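Local coordinates for protein beta sliding clamp (Caulobacter crescentus, PDB 5WCE) that probably tethers DNA polymerases and other proteins to DNA as a ring-shaped head-to-tail homodimer, giving replication its processivity, at residues I144-K149 / A190-P195; P204-P209 / L229-Q234. One frame throughout, in Å; residues are numbered along the deposited sequence.

Both contacts lie in the central domain and follow one another along the chain, neither nesting nor crossing. From the N terminus, helix 140-148 leads into strands 165-173, 176-184 and 188-195; contact 1 closes this loop by bringing the last of them back against the helix. The chain then runs on to strand 206-209, the next strand after 188-195 and a member of the same sheet. Contact 2 closes a shorter loop around helix 210-220, joining that outermost strand to the end of strand 226-231 in a second sheet. Contact 1 thus ties helix to sheet, and contact 2 sheet to sheet, with their centres about 16 Å apart.

Contact 1: I144-K149 / A190-P195; sequences IRLIDK and ALAEMP
Arg-145 meets Glu-193 with its CG anti to the backbone N (chi1 173°) and its chain extended from there, bringing NE out from helix 144-148 toward the strand. NH1 donates to the backbone O of Glu-193 at 2.9 Å, with an N-H...O angle of 153°, from above the carbonyl plane. NH2 adds a weak bond to the same oxygen, and it also forms a salt bridge with Asp-367, so the guanidinium has a second partner there. An alanine here would probably leave Glu-193 O without these donors and Asp-367 without this charged partner. The carboxylate of Glu-193 is engaged elsewhere, in a salt bridge with Arg-180.

Leu-146 supplies the apolar part. Its CD2 rests 3.6 Å from Ala-192 O and 3.7 Å from Glu-193 CA, while CD1 touches Met-194 SD at 3.8 Å, the two side chains crossing at about a right angle. Further along, Lys-149 CB packs against Ala-192 CB at 3.7 Å, the small alanine letting the helix come close. Helix 144-148 and strand 190-195 run nearly antiparallel, at 169°, with their axes 7.7 Å apart at closest approach. Such packing of a helix on an antiparallel sheet is the layered design of DNA-encircling processivity rings, whose helices line the central channel.

Contact 2: P204-P209 / L229-Q234; sequences PGVIVP and LQVSPQ
The flat peptide joining Ser-232 to Pro-233 has the ring of Pro-204 on one face: Pro-204 CG stands over it, 4.0 Å from Ser-232 C. Val-206 reaches the same peptide from that side but at its oxygen, its CG1 lying 3.3 Å from Ser-232 O in a close van der Waals contact. Pro-204 CG also comes within 4.3 Å of Pro-233 CD.

Val-231 CG1 touches both Pro-204 and Val-206. Anti to its own backbone N (chi1 -179°), this methyl meets Val-206 CG1 tip to tip at 3.7 Å. It also lies 3.9 Å from Pro-204 CG, proline and valine sliding past each other in opposite directions. No hydrogen bond crosses between the segments; the backbone of Val-206 pairs instead with Val-168, and Val-231 N donates to Ser-133 OG.

Within segment 229-234, Ser-232 OG accepts from Gln-234 N at 3.1 Å, an ST turn that starts the reversal into strand 235-240. This apolar join sets outermost strand 206-209 of one sheet against the turn end of a beta hairpin in another, linking two antiparallel sheets, each of which the central domain shares with a neighbouring domain.

Contact 1: I144-K149 / A190-P195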
# COMPACT_ATOMS: atom_id res chain seq x y z
N ILE A 144 4.65 -22.72 -11.33
CA ILE A 144 3.92 -21.53 -10.93
C ILE A 144 2.48 -21.93 -10.54
O ILE A 144 2.00 -21.49 -9.54
CB ILE A 144 3.94 -20.41 -12.01
CG1 ILE A 144 5.29 -19.68 -11.99
CG2 ILE A 144 2.80 -19.38 -11.77
CD1 ILE A 144 5.48 -18.69 -13.16
N ARG A 145 1.86 -22.78 -11.34
CA ARG A 145 0.48 -23.25 -11.05
C ARG A 145 0.46 -24.02 -9.71
O ARG A 145 -0.38 -23.75 -8.87
CB ARG A 145 -0.06 -24.08 -12.19
CG ARG A 145 -1.41 -24.74 -11.91
CD ARG A 145 -1.89 -25.59 -13.07
NE ARG A 145 -2.95 -26.53 -12.63
CZ ARG A 145 -2.72 -27.69 -12.02
NH1 ARG A 145 -1.48 -28.09 -11.69
NH2 ARG A 145 -3.75 -28.46 -11.66
N LEU A 146 1.41 -24.93 -9.50
CA LEU A 146 1.46 -25.65 -8.23
C LEU A 146 1.46 -24.75 -7.04
O LEU A 146 0.74 -25.01 -6.04
CB LEU A 146 2.64 -26.65 -8.16
CG LEU A 146 2.66 -27.86 -9.08
CD1 LEU A 146 3.86 -28.75 -8.74
CD2 LEU A 146 1.38 -28.69 -9.07
N ILE A 147 2.26 -23.68 -7.11
CA ILE A 147 2.37 -22.74 -6.04
C ILE A 147 1.12 -21.84 -5.93
O ILE A 147 0.52 -21.71 -4.84
CB ILE A 147 3.68 -21.89 -6.15
CG1 ILE A 147 4.88 -22.79 -5.91
CG2 ILE A 147 3.67 -20.75 -5.15
CD1 ILE A 147 6.21 -22.16 -6.36
N ASP A 148 0.74 -21.21 -7.04
CA ASP A 148 -0.38 -20.25 -6.98
C ASP A 148 -1.73 -20.89 -6.58
O ASP A 148 -2.54 -20.25 -5.90
CB ASP A 148 -0.52 -19.48 -8.28
CG ASP A 148 0.61 -18.43 -8.51
OD1 ASP A 148 1.48 -18.28 -7.62
OD2 ASP A 148 0.63 -17.84 -9.62
N LYS A 149 -1.95 -22.13 -6.96
CA LYS A 149 -3.14 -22.89 -6.54
C LYS A 149 -3.19 -23.25 -5.06
O LYS A 149 -4.26 -23.61 -4.57
CB LYS A 149 -3.29 -24.15 -7.37
CG LYS A 149 -3.48 -23.94 -8.87
CD LYS A 149 -4.91 -23.52 -9.20
CE LYS A 149 -5.12 -23.56 -10.69
NZ LYS A 149 -6.39 -22.87 -11.03
N ALA A 190 -5.38 -27.03 0.62
CA ALA A 190 -5.27 -26.86 -0.83
C ALA A 190 -4.33 -27.88 -1.40
O ALA A 190 -3.27 -28.16 -0.80
CB ALA A 190 -4.81 -25.48 -1.18
N LEU A 191 -4.72 -28.47 -2.53
CA LEU A 191 -3.95 -29.50 -3.18
C LEU A 191 -3.91 -29.16 -4.68
O LEU A 191 -4.96 -28.82 -5.29
CB LEU A 191 -4.58 -30.86 -2.91
CG LEU A 191 -3.97 -32.11 -3.58
CD1 LEU A 191 -4.34 -33.38 -2.84
CD2 LEU A 191 -4.28 -32.27 -5.06
N ALA A 192 -2.71 -29.25 -5.28
CA ALA A 192 -2.55 -29.13 -6.71
C ALA A 192 -1.51 -30.10 -7.20
O ALA A 192 -0.53 -30.40 -6.49
CB ALA A 192 -2.20 -27.71 -7.10
N GLU A 193 -1.72 -30.64 -8.39
CA GLU A 193 -0.79 -31.63 -8.90
C GLU A 193 -0.66 -31.56 -10.41
O GLU A 193 -1.49 -30.96 -11.10
CB GLU A 193 -1.19 -33.02 -8.44
CG GLU A 193 -2.47 -33.55 -9.12
CD GLU A 193 -3.12 -34.70 -8.43
OE1 GLU A 193 -2.54 -35.22 -7.46
OE2 GLU A 193 -4.22 -35.11 -8.93
N MET A 194 0.42 -32.17 -10.89
CA MET A 194 0.75 -32.25 -12.31
C MET A 194 1.35 -33.61 -12.60
O MET A 194 1.79 -34.28 -11.66
CB MET A 194 1.75 -31.17 -12.69
CG MET A 194 3.12 -31.31 -11.95
SD MET A 194 4.31 -30.00 -12.32
CE MET A 194 4.74 -30.58 -13.97
N PRO A 195 1.39 -34.03 -13.88
CA PRO A 195 2.15 -35.24 -14.20
C PRO A 195 3.60 -35.06 -13.76
O PRO A 195 4.19 -34.01 -13.99
CB PRO A 195 2.05 -35.37 -15.73
CG PRO A 195 0.87 -34.52 -16.12
CD PRO A 195 0.76 -33.43 -15.07

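Contact 2: P204-P209 / L229-Q234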
# COMPACT_ATOMS: atom_id res chain seq x y z
N PRO A 204 12.03 -37.68 -2.30
CA PRO A 204 11.44 -37.72 -0.95
C PRO A 204 10.49 -36.52 -0.78
O PRO A 204 10.74 -35.44 -1.33
CB PRO A 204 12.64 -37.61 -0.03
CG PRO A 204 13.65 -36.81 -0.79
CD PRO A 204 13.42 -37.19 -2.27
N GLY A 205 9.38 -36.74 -0.07
CA GLY A 205 8.46 -35.67 0.31
C GLY A 205 9.14 -34.62 1.17
O GLY A 205 9.76 -34.97 2.16
N VAL A 206 9.05 -33.35 0.81
CA VAL A 206 9.63 -32.29 1.66
C VAL A 206 8.67 -31.16 1.94
O VAL A 206 7.85 -30.78 1.07
CB VAL A 206 10.91 -31.66 1.04
CG1 VAL A 206 12.07 -32.68 0.99
CG2 VAL A 206 10.66 -31.11 -0.34
N ILE A 207 8.85 -30.54 3.11
CA ILE A 207 8.04 -29.41 3.50
C ILE A 207 8.89 -28.19 3.23
O ILE A 207 9.86 -27.94 3.94
CB ILE A 207 7.58 -29.46 4.97
CG1 ILE A 207 6.91 -30.77 5.28
CG2 ILE A 207 6.66 -28.27 5.25
CD1 ILE A 207 6.81 -31.08 6.79
N VAL A 208 8.53 -27.46 2.17
CA VAL A 208 9.28 -26.28 1.73
C VAL A 208 8.76 -25.07 2.52
O VAL A 208 7.56 -24.75 2.45
CB VAL A 208 9.18 -26.05 0.22
CG1 VAL A 208 10.12 -24.92 -0.19
CG2 VAL A 208 9.43 -27.34 -0.57
N PRO A 209 9.65 -24.37 3.27
CA PRO A 209 9.18 -23.24 4.09
C PRO A 209 8.41 -22.16 3.33
O PRO A 209 8.70 -21.88 2.15
CB PRO A 209 10.49 -22.65 4.68
CG PRO A 209 11.40 -23.82 4.72
CD PRO A 209 11.09 -24.62 3.46
N LEU A 229 15.00 -28.33 -10.24
CA LEU A 229 14.70 -28.63 -8.87
C LEU A 229 15.63 -29.74 -8.40
O LEU A 229 15.88 -30.76 -9.11
CB LEU A 229 13.23 -29.03 -8.72
CG LEU A 229 12.73 -29.46 -7.35
CD1 LEU A 229 12.73 -28.31 -6.37
CD2 LEU A 229 11.31 -29.97 -7.49
N GLN A 230 16.17 -29.57 -7.19
CA GLN A 230 16.90 -30.61 -6.52
C GLN A 230 16.34 -30.76 -5.13
O GLN A 230 15.92 -29.78 -4.49
CB GLN A 230 18.40 -30.32 -6.48
CG GLN A 230 19.04 -30.25 -7.84
CD GLN A 230 20.44 -29.66 -7.77
OE1 GLN A 230 20.61 -28.44 -7.69
NE2 GLN A 230 21.43 -30.52 -7.80
N VAL A 231 16.34 -32.01 -4.67
CA VAL A 231 15.74 -32.32 -3.40
C VAL A 231 16.59 -33.34 -2.65
O VAL A 231 17.18 -34.22 -3.24
CB VAL A 231 14.33 -32.89 -3.59
CG1 VAL A 231 13.70 -33.20 -2.24
CG2 VAL A 231 13.46 -31.93 -4.36
N SER A 232 16.66 -33.18 -1.34
CA SER A 232 17.08 -34.21 -0.40
C SER A 232 16.13 -34.10 0.80
O SER A 232 15.34 -33.13 0.87
CB SER A 232 18.49 -33.93 0.10
OG SER A 232 18.49 -32.81 0.98
N PRO A 233 16.22 -35.02 1.76
CA PRO A 233 15.36 -34.84 2.97
C PRO A 233 15.73 -33.61 3.84
O PRO A 233 14.96 -33.24 4.69
CB PRO A 233 15.57 -36.16 3.75
CG PRO A 233 16.16 -37.13 2.75
CD PRO A 233 16.98 -36.29 1.82
N GLN A 234 16.89 -32.99 3.60
CA GLN A 234 17.31 -31.82 4.36
C GLN A 234 17.27 -30.51 3.58
O GLN A 234 17.32 -29.45 4.19
CB GLN A 234 18.73 -32.04 4.89
CG GLN A 234 18.88 -33.22 5.83
CD GLN A 234 19.01 -34.57 5.13
OE1 GLN A 234 19.48 -34.67 3.99
NE2 GLN A 234 18.61 -35.63 5.82